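Local coordinates for protein gluconate kinase (Lactobacillus acidophilus, PDB 3GBT) that probably phosphorylates gluconate with ATP, as a carbohydrate kinase of the FGGY family, at residues Ser77-Ser82 and Thr94-Trp99. Residues are numbered along the deposited sequence; the frame is centred on the assembly and turned at random.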
loop_
_atom_site.group_PDB
_atom_site.type_symbol
_atom_site.label_atom_id
_atom_site.label_comp_id
_atom_site.label_asym_id
_atom_site.label_seq_id
_atom_site.Cartn_x
_atom_site.Cartn_y
_atom_site.Cartn_z
ATOM N N SER A 77 0.360 -5.351 10.836
ATOM C CA SER A 77 0.163 -4.630 9.591
ATOM C C SER A 77 0.916 -5.428 8.554
ATOM O O SER A 77 2.017 -5.898 8.817
ATOM C CB SER A 77 0.743 -3.228 9.686
ATOM O OG SER A 77 0.630 -2.571 8.450
ATOM N N SER A 78 0.326 -5.600 7.382
ATOM C CA SER A 78 0.898 -6.516 6.416
ATOM C C SER A 78 0.730 -6.070 4.976
ATOM O O SER A 78 -0.279 -5.470 4.607
ATOM C CB SER A 78 0.291 -7.915 6.583
ATOM O OG SER A 78 0.646 -8.758 5.490
ATOM N N GLN A 79 1.741 -6.388 4.176
ATOM C CA GLN A 79 1.655 -6.288 2.736
ATOM C C GLN A 79 0.335 -6.884 2.267
ATOM O O GLN A 79 -0.274 -7.704 2.967
ATOM C CB GLN A 79 2.806 -7.067 2.111
ATOM C CG GLN A 79 2.680 -8.565 2.304
ATOM C CD GLN A 79 3.852 -9.318 1.726
ATOM O OE1 GLN A 79 4.915 -9.409 2.341
ATOM N NE2 GLN A 79 3.668 -9.864 0.535
HETATM N N MSE A 80 -0.099 -6.482 1.077
HETATM C CA MSE A 80 -1.359 -6.968 0.521
HETATM C C MSE A 80 -1.169 -7.891 -0.677
HETATM O O MSE A 80 -0.078 -7.989 -1.246
HETATM C CB MSE A 80 -2.255 -5.788 0.126
HETATM C CG MSE A 80 -2.628 -4.887 1.303
HETATM SE SE MSE A 80 -3.974 -3.524 0.878
HETATM C CE MSE A 80 -5.521 -4.699 0.586
ATOM N N HIS A 81 -2.241 -8.580 -1.040
ATOM C CA HIS A 81 -2.295 -9.330 -2.290
ATOM C C HIS A 81 -1.424 -10.578 -2.322
ATOM O O HIS A 81 -1.359 -11.257 -3.346
ATOM C CB HIS A 81 -1.933 -8.424 -3.463
ATOM C CG HIS A 81 -2.544 -7.064 -3.379
ATOM N ND1 HIS A 81 -3.908 -6.864 -3.375
ATOM C CD2 HIS A 81 -1.982 -5.838 -3.276
ATOM C CE1 HIS A 81 -4.158 -5.570 -3.284
ATOM N NE2 HIS A 81 -3.007 -4.924 -3.226
ATOM N N SER A 82 -0.759 -10.880 -1.212
ATOM C CA SER A 82 0.094 -12.059 -1.144
ATOM C C SER A 82 -0.782 -13.306 -1.171
ATOM O O SER A 82 -1.914 -13.284 -0.682
ATOM C CB SER A 82 0.963 -12.041 0.114
ATOM O OG SER A 82 0.220 -12.458 1.246
ATOM N N THR A 94 3.096 -23.625 -1.795
ATOM C CA THR A 94 3.745 -22.564 -2.554
ATOM C C THR A 94 4.557 -21.666 -1.640
ATOM O O THR A 94 4.433 -21.728 -0.419
ATOM C CB THR A 94 2.715 -21.662 -3.209
ATOM O OG1 THR A 94 1.915 -21.060 -2.185
ATOM C CG2 THR A 94 1.821 -22.448 -4.156
ATOM N N ASN A 95 5.390 -20.824 -2.238
ATOM C CA ASN A 95 5.990 -19.719 -1.509
ATOM C C ASN A 95 4.940 -18.625 -1.404
ATOM O O ASN A 95 3.819 -18.787 -1.892
ATOM C CB ASN A 95 7.213 -19.186 -2.251
ATOM C CG ASN A 95 8.462 -19.989 -1.975
ATOM O OD1 ASN A 95 8.545 -20.718 -0.983
ATOM N ND2 ASN A 95 9.452 -19.851 -2.847
ATOM N N SER A 96 5.286 -17.513 -0.771
ATOM C CA SER A 96 4.399 -16.362 -0.788
ATOM C C SER A 96 4.573 -15.678 -2.130
ATOM O O SER A 96 5.648 -15.156 -2.433
ATOM C CB SER A 96 4.728 -15.397 0.356
ATOM O OG SER A 96 3.905 -14.242 0.314
ATOM N N ILE A 97 3.528 -15.714 -2.951
ATOM C CA ILE A 97 3.543 -14.988 -4.217
ATOM C C ILE A 97 3.090 -13.550 -3.993
ATOM O O ILE A 97 1.891 -13.270 -3.908
ATOM C CB ILE A 97 2.614 -15.628 -5.264
ATOM C CG1 ILE A 97 2.874 -17.125 -5.381
ATOM C CG2 ILE A 97 2.801 -14.962 -6.615
ATOM C CD1 ILE A 97 2.040 -17.767 -6.456
ATOM N N THR A 98 4.052 -12.638 -3.912
ATOM C CA THR A 98 3.747 -11.257 -3.569
ATOM C C THR A 98 2.900 -10.529 -4.622
ATOM O O THR A 98 2.644 -11.038 -5.718
ATOM C CB THR A 98 5.032 -10.450 -3.270
ATOM O OG1 THR A 98 5.733 -10.185 -4.489
ATOM C CG2 THR A 98 5.935 -11.224 -2.325
ATOM N N TRP A 99 2.450 -9.333 -4.259
ATOM C CA TRP A 99 1.673 -8.483 -5.149
ATOM C C TRP A 99 2.458 -8.186 -6.427
ATOM O O TRP A 99 1.875 -7.905 -7.474
ATOM C CB TRP A 99 1.344 -7.175 -4.433
ATOM C CG TRP A 99 2.562 -6.363 -4.198
ATOM C CD1 TRP A 99 3.422 -6.454 -3.144
ATOM C CD2 TRP A 99 3.088 -5.354 -5.059
ATOM N NE1 TRP A 99 4.451 -5.555 -3.292
ATOM C CE2 TRP A 99 4.267 -4.866 -4.460
ATOM C CE3 TRP A 99 2.674 -4.813 -6.280
ATOM C CZ2 TRP A 99 5.039 -3.863 -5.042
ATOM C CZ3 TRP A 99 3.439 -3.809 -6.855
ATOM C CH2 TRP A 99 4.607 -3.344 -6.236
#
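Trp99 lays its CB against the side chain of His81, with the two CB atoms 3.6 Å apart. The same Trp99 CB meets the imidazole at an edge, near the ring plane, 3.8 Å from His81 CD2. With CG of Trp99 between its backbone N and carbonyl carbon (chi1 68°), the indole leads away and CB is left against His81. Met80 CB, from the preceding residue, lies 3.4 Å above one face of the imidazole, offset toward the rim, and His81 ND1 hydrogen-bonds Gly178 O, which helps set the turn of the ring. Trp99 CB also touches Met80 O at 3.6 Å. No hydrogen bond joins the two segments. Between the backbones there is a CA-H...O contact from Ser82 CA to Ile97 O, 3.5 Å long with 151° at the hydrogen. Both segments belong to the N-terminal domain of the FGGY kinase fold, of the actin-like ATPase clan. Here the loop leaving central strand 70-78 meets strand 96-97, which pairs antiparallel with strand 46-47. The Trp99 side chain lies about 10 Å from that of Thr261, a nucleotide-binding residue. Further along, Ser82 CB packs on Ser96 OG at 3.7 Å. This buried hydroxyl has no hydrogen-bond partner in the model, whereas Ser82 OG bonds Ile157 N. The Gln79 side chain crosses Thr98 at about a right angle, near CB and CG2, while Thr98 OG1 bonds Ala45 O.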